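Local coordinates for protein acetate kinase (Entamoeba histolytica, PDB 4H0O) that interconverts acetate and acetyl phosphate, probably with pyrophosphate as the phosphoryl partner, as a member of the acetokinase family of the ASKHA superfamily, at residues B[88-100]-B[133-147]. Residues are numbered along the deposited sequence; the frame is centred on the assembly and turned at random.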
loop_
_atom_site.group_PDB
_atom_site.type_symbol
_atom_site.label_atom_id
_atom_site.label_comp_id
_atom_site.label_asym_id
_atom_site.label_seq_id
_atom_site.Cartn_x
_atom_site.Cartn_y
_atom_site.Cartn_z
ATOM N N HIS B 88 7.276 -47.840 20.649
ATOM C CA HIS B 88 5.875 -48.033 21.028
ATOM C C HIS B 88 5.086 -46.739 21.245
ATOM O O HIS B 88 4.256 -46.650 22.153
ATOM C CB HIS B 88 5.766 -48.946 22.254
ATOM C CG HIS B 88 6.360 -50.303 22.045
ATOM N ND1 HIS B 88 5.724 -51.294 21.328
ATOM C CD2 HIS B 88 7.537 -50.836 22.458
ATOM C CE1 HIS B 88 6.480 -52.377 21.309
ATOM N NE2 HIS B 88 7.586 -52.125 21.987
ATOM N N ILE B 89 5.358 -45.742 20.408
ATOM C CA ILE B 89 4.506 -44.566 20.307
ATOM C C ILE B 89 3.570 -44.775 19.119
ATOM O O ILE B 89 3.970 -44.591 17.966
ATOM C CB ILE B 89 5.327 -43.273 20.087
ATOM C CG1 ILE B 89 6.438 -43.144 21.135
ATOM C CG2 ILE B 89 4.414 -42.051 20.085
ATOM C CD1 ILE B 89 5.944 -43.101 22.568
ATOM N N SER B 90 2.334 -45.182 19.394
ATOM C CA SER B 90 1.357 -45.399 18.326
ATOM C C SER B 90 0.746 -44.068 17.889
ATOM O O SER B 90 0.520 -43.177 18.714
ATOM C CB SER B 90 0.262 -46.371 18.770
ATOM O OG SER B 90 -0.655 -45.745 19.643
ATOM N N ILE B 91 0.482 -43.939 16.592
ATOM C CA ILE B 91 0.076 -42.663 16.011
ATOM C C ILE B 91 -1.289 -42.752 15.331
ATOM O O ILE B 91 -1.489 -43.559 14.420
ATOM C CB ILE B 91 1.141 -42.169 15.014
ATOM C CG1 ILE B 91 2.464 -41.926 15.747
ATOM C CG2 ILE B 91 0.679 -40.906 14.299
ATOM C CD1 ILE B 91 3.659 -41.854 14.841
ATOM N N ALA B 92 -2.219 -41.909 15.774
ATOM C CA ALA B 92 -3.585 -41.915 15.253
ATOM C C ALA B 92 -3.796 -40.872 14.159
ATOM O O ALA B 92 -4.673 -41.026 13.304
ATOM C CB ALA B 92 -4.581 -41.701 16.382
ATOM N N PHE B 93 -3.005 -39.801 14.200
ATOM C CA PHE B 93 -3.139 -38.714 13.231
ATOM C C PHE B 93 -1.794 -38.075 12.869
ATOM O O PHE B 93 -0.897 -37.967 13.710
ATOM C CB PHE B 93 -4.093 -37.640 13.764
ATOM C CG PHE B 93 -5.493 -38.136 14.022
ATOM C CD1 PHE B 93 -6.401 -38.261 12.981
ATOM C CD2 PHE B 93 -5.901 -38.466 15.306
ATOM C CE1 PHE B 93 -7.691 -38.712 13.214
ATOM C CE2 PHE B 93 -7.192 -38.917 15.546
ATOM C CZ PHE B 93 -8.086 -39.039 14.499
ATOM N N VAL B 94 -1.659 -37.654 11.614
ATOM C CA VAL B 94 -0.473 -36.918 11.180
ATOM C C VAL B 94 -0.889 -35.566 10.609
ATOM O O VAL B 94 -1.741 -35.493 9.718
ATOM C CB VAL B 94 0.347 -37.697 10.127
ATOM C CG1 VAL B 94 1.689 -37.022 9.892
ATOM C CG2 VAL B 94 0.569 -39.125 10.577
ATOM N N GLY B 95 -0.298 -34.496 11.134
ATOM C CA GLY B 95 -0.579 -33.160 10.640
ATOM C C GLY B 95 0.559 -32.636 9.786
ATOM O O GLY B 95 1.731 -32.841 10.109
ATOM N N HIS B 96 0.213 -31.965 8.691
ATOM C CA HIS B 96 1.210 -31.394 7.794
ATOM C C HIS B 96 0.898 -29.928 7.509
ATOM O O HIS B 96 -0.239 -29.485 7.671
ATOM C CB HIS B 96 1.249 -32.167 6.478
ATOM C CG HIS B 96 1.574 -33.615 6.633
ATOM N ND1 HIS B 96 2.862 -34.102 6.588
ATOM C CD2 HIS B 96 0.773 -34.698 6.813
ATOM C CE1 HIS B 96 2.845 -35.414 6.742
ATOM N NE2 HIS B 96 1.588 -35.797 6.879
ATOM N N ARG B 97 1.904 -29.183 7.070
ATOM C CA ARG B 97 1.727 -27.764 6.791
ATOM C C ARG B 97 2.110 -27.439 5.349
ATOM O O ARG B 97 3.234 -27.706 4.924
ATOM C CB ARG B 97 2.570 -26.939 7.764
ATOM C CG ARG B 97 2.451 -25.437 7.596
ATOM C CD ARG B 97 3.190 -24.706 8.707
ATOM N NE ARG B 97 2.955 -23.266 8.663
ATOM C CZ ARG B 97 3.754 -22.394 8.057
ATOM N NH1 ARG B 97 4.851 -22.815 7.441
ATOM N NH2 ARG B 97 3.458 -21.101 8.068
ATOM N N PHE B 98 1.168 -26.866 4.604
ATOM C CA PHE B 98 1.389 -26.505 3.205
ATOM C C PHE B 98 1.227 -24.993 3.061
ATOM O O PHE B 98 0.179 -24.439 3.406
ATOM C CB PHE B 98 0.368 -27.223 2.326
ATOM C CG PHE B 98 0.847 -27.524 0.935
ATOM C CD1 PHE B 98 1.749 -28.552 0.702
ATOM C CD2 PHE B 98 0.355 -26.808 -0.147
ATOM C CE1 PHE B 98 2.174 -28.844 -0.586
ATOM C CE2 PHE B 98 0.771 -27.092 -1.434
ATOM C CZ PHE B 98 1.685 -28.110 -1.654
ATOM N N VAL B 99 2.263 -24.334 2.552
ATOM C CA VAL B 99 2.298 -22.875 2.496
ATOM C C VAL B 99 1.253 -22.269 1.555
ATOM O O VAL B 99 0.488 -21.390 1.953
ATOM C CB VAL B 99 3.701 -22.359 2.107
ATOM C CG1 VAL B 99 3.647 -20.889 1.750
ATOM C CG2 VAL B 99 4.681 -22.579 3.244
ATOM N N HIS B 100 1.217 -22.743 0.314
ATOM C CA HIS B 100 0.398 -22.107 -0.714
ATOM C C HIS B 100 -0.491 -23.117 -1.441
ATOM O O HIS B 100 -0.000 -23.928 -2.231
ATOM C CB HIS B 100 1.306 -21.384 -1.714
ATOM C CG HIS B 100 0.607 -20.379 -2.565
ATOM N ND1 HIS B 100 -0.775 -20.335 -2.707
ATOM C CD2 HIS B 100 1.079 -19.368 -3.331
ATOM C CE1 HIS B 100 -1.102 -19.353 -3.511
ATOM N NE2 HIS B 100 0.006 -18.742 -3.911
ATOM N N SER B 133 7.359 -29.951 1.786
ATOM C CA SER B 133 6.215 -30.419 2.552
ATOM C C SER B 133 5.482 -31.540 1.819
ATOM O O SER B 133 4.937 -32.445 2.450
ATOM C CB SER B 133 5.262 -29.258 2.832
ATOM O OG SER B 133 4.151 -29.690 3.594
ATOM N N PHE B 134 5.475 -31.485 0.488
ATOM C CA PHE B 134 4.802 -32.516 -0.303
ATOM C C PHE B 134 5.517 -33.860 -0.190
ATOM O O PHE B 134 4.876 -34.892 0.027
ATOM C CB PHE B 134 4.686 -32.103 -1.775
ATOM C CG PHE B 134 3.863 -33.052 -2.610
ATOM C CD1 PHE B 134 2.478 -32.984 -2.599
ATOM C CD2 PHE B 134 4.476 -34.011 -3.408
ATOM C CE1 PHE B 134 1.717 -33.855 -3.363
ATOM C CE2 PHE B 134 3.719 -34.884 -4.175
ATOM C CZ PHE B 134 2.338 -34.806 -4.152
ATOM N N GLY B 135 6.841 -33.841 -0.336
ATOM C CA GLY B 135 7.641 -35.053 -0.247
ATOM C C GLY B 135 7.445 -35.771 1.077
ATOM O O GLY B 135 7.358 -37.001 1.124
ATOM N N VAL B 136 7.370 -34.993 2.154
ATOM C CA VAL B 136 7.142 -35.539 3.487
ATOM C C VAL B 136 5.744 -36.146 3.581
ATOM O O VAL B 136 5.568 -37.219 4.156
ATOM C CB VAL B 136 7.339 -34.465 4.577
ATOM C CG1 VAL B 136 6.911 -34.989 5.943
ATOM C CG2 VAL B 136 8.789 -34.012 4.615
ATOM N N ILE B 137 4.758 -35.461 3.003
ATOM C CA ILE B 137 3.385 -35.962 2.965
ATOM C C ILE B 137 3.277 -37.300 2.221
ATOM O O ILE B 137 2.650 -38.237 2.714
ATOM C CB ILE B 137 2.413 -34.928 2.342
ATOM C CG1 ILE B 137 2.204 -33.754 3.300
ATOM C CG2 ILE B 137 1.074 -35.568 2.020
ATOM C CD1 ILE B 137 1.299 -32.659 2.757
ATOM N N GLU B 138 3.893 -37.389 1.045
ATOM C CA GLU B 138 3.871 -38.624 0.259
ATOM C C GLU B 138 4.493 -39.816 0.989
ATOM O O GLU B 138 3.923 -40.908 0.999
ATOM C CB GLU B 138 4.544 -38.420 -1.104
ATOM C CG GLU B 138 3.566 -38.171 -2.248
ATOM C CD GLU B 138 4.219 -38.264 -3.618
ATOM O OE1 GLU B 138 5.459 -38.125 -3.702
ATOM O OE2 GLU B 138 3.490 -38.479 -4.611
ATOM N N ILE B 139 5.655 -39.612 1.600
ATOM C CA ILE B 139 6.311 -40.691 2.331
ATOM C C ILE B 139 5.542 -41.038 3.612
ATOM O O ILE B 139 5.559 -42.183 4.068
ATOM C CB ILE B 139 7.799 -40.358 2.638
ATOM C CG1 ILE B 139 8.686 -41.574 2.375
ATOM C CG2 ILE B 139 7.983 -39.852 4.062
ATOM C CD1 ILE B 139 8.672 -42.024 0.935
ATOM N N SER B 140 4.845 -40.052 4.169
ATOM C CA SER B 140 4.116 -40.235 5.420
ATOM C C SER B 140 2.860 -41.074 5.193
ATOM O O SER B 140 2.500 -41.911 6.022
ATOM C CB SER B 140 3.753 -38.875 6.019
ATOM O OG SER B 140 3.588 -38.950 7.420
ATOM N N MET B 141 2.201 -40.846 4.061
ATOM C CA MET B 141 1.033 -41.630 3.681
ATOM C C MET B 141 1.409 -43.085 3.430
ATOM O O MET B 141 0.596 -43.984 3.630
ATOM C CB MET B 141 0.377 -41.054 2.423
ATOM C CG MET B 141 -0.219 -39.666 2.596
ATOM S SD MET B 141 -1.593 -39.595 3.768
ATOM C CE MET B 141 -2.893 -40.374 2.811
ATOM N N LYS B 142 2.643 -43.314 2.991
ATOM C CA LYS B 142 3.089 -44.658 2.639
ATOM C C LYS B 142 3.497 -45.480 3.859
ATOM O O LYS B 142 3.162 -46.661 3.960
ATOM C CB LYS B 142 4.248 -44.595 1.642
ATOM C CG LYS B 142 4.651 -45.957 1.102
ATOM C CD LYS B 142 5.996 -45.918 0.395
ATOM C CE LYS B 142 6.400 -47.309 -0.075
ATOM N NZ LYS B 142 7.793 -47.342 -0.598
ATOM N N GLU B 143 4.223 -44.853 4.779
ATOM C CA GLU B 143 4.706 -45.538 5.974
ATOM C C GLU B 143 3.608 -45.695 7.021
ATOM O O GLU B 143 3.661 -46.604 7.850
ATOM C CB GLU B 143 5.909 -44.803 6.570
ATOM C CG GLU B 143 7.123 -44.762 5.653
ATOM C CD GLU B 143 7.659 -46.145 5.336
ATOM O OE1 GLU B 143 7.813 -46.958 6.272
ATOM O OE2 GLU B 143 7.928 -46.420 4.147
ATOM N N LEU B 144 2.618 -44.806 6.983
ATOM C CA LEU B 144 1.456 -44.904 7.867
ATOM C C LEU B 144 0.147 -44.858 7.068
ATOM O O LEU B 144 -0.629 -43.911 7.195
ATOM C CB LEU B 144 1.484 -43.791 8.922
ATOM C CG LEU B 144 2.706 -43.770 9.843
ATOM C CD1 LEU B 144 2.713 -42.551 10.763
ATOM C CD2 LEU B 144 2.756 -45.041 10.666
ATOM N N PRO B 145 -0.105 -45.892 6.245
ATOM C CA PRO B 145 -1.240 -45.852 5.314
ATOM C C PRO B 145 -2.585 -46.179 5.957
ATOM O O PRO B 145 -3.616 -46.037 5.297
ATOM C CB PRO B 145 -0.870 -46.912 4.275
ATOM C CG PRO B 145 -0.067 -47.906 5.043
ATOM C CD PRO B 145 0.668 -47.142 6.117
ATOM N N THR B 146 -2.573 -46.611 7.214
ATOM C CA THR B 146 -3.812 -46.843 7.950
ATOM C C THR B 146 -4.020 -45.749 8.996
ATOM O O THR B 146 -4.684 -45.962 10.013
ATOM C CB THR B 146 -3.815 -48.215 8.652
ATOM O OG1 THR B 146 -3.028 -48.148 9.847
ATOM C CG2 THR B 146 -3.257 -49.291 7.731
ATOM N N THR B 147 -3.445 -44.578 8.736
ATOM C CA THR B 147 -3.508 -43.466 9.677
ATOM C C THR B 147 -4.067 -42.214 9.014
ATOM O O THR B 147 -3.568 -41.777 7.975
ATOM C CB THR B 147 -2.119 -43.160 10.259
ATOM O OG1 THR B 147 -1.624 -44.322 10.933
ATOM C CG2 THR B 147 -2.189 -42.005 11.244
#
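Ser133 and Arg97 make the polar link between strand 93-98 and the helix lying over it. Ser133 OG donates a hydrogen bond to Arg97 O at 2.6 Å. The hydroxyl sits above the carbonyl plane, 47° out of it. It gets there because OG is anti to the Ser133 backbone N (chi1 -179°). The Arg97 side chain leaves on the side away from the helix, and its NH2 makes a long, weak ion pair with OD2 of Asp154, the predicted proton donor/acceptor. Arg97 itself is a predicted substrate-binding residue, so the bond ties the helix to the backbone of a likely active-site residue.

Ile137 makes a CH-pi contact with the His96 ring. Its CG1 lies over one face, offset toward the rim, 3.6 Å from the ring centroid. Ser140 CB meets the ring edge, 3.7 Å from His96 CE1. Val136 CG1 also comes in at the edge. His96 NE2 is hydrogen-bonded to Gln149 OE1, which helps fix the ring's rotation.

Apolar side chains meet toward both ends. Val94 CG2 and Ile91 CD1 both touch Leu144 CD1, Val94 at 4.0 Å. Separately, the Thr147 CG2 methyl sits 3.4 Å from the carbonyl Ala92 O. At the other end, Phe98 CE1 lies 4.3 Å from Phe134 CB, at the edge of the Phe98 ring.

Helix and strand run nearly antiparallel; their axes approach to 8.7 Å. The helix leads into strand 148-153, parallel neighbour of 93-98; strand 109-110 and helix 113-120 come in between. Helix 73-86 borders the contact through Ile91, Val136 and Leu144; helix 113-120 borders it through Phe98, Phe134 and Ile137.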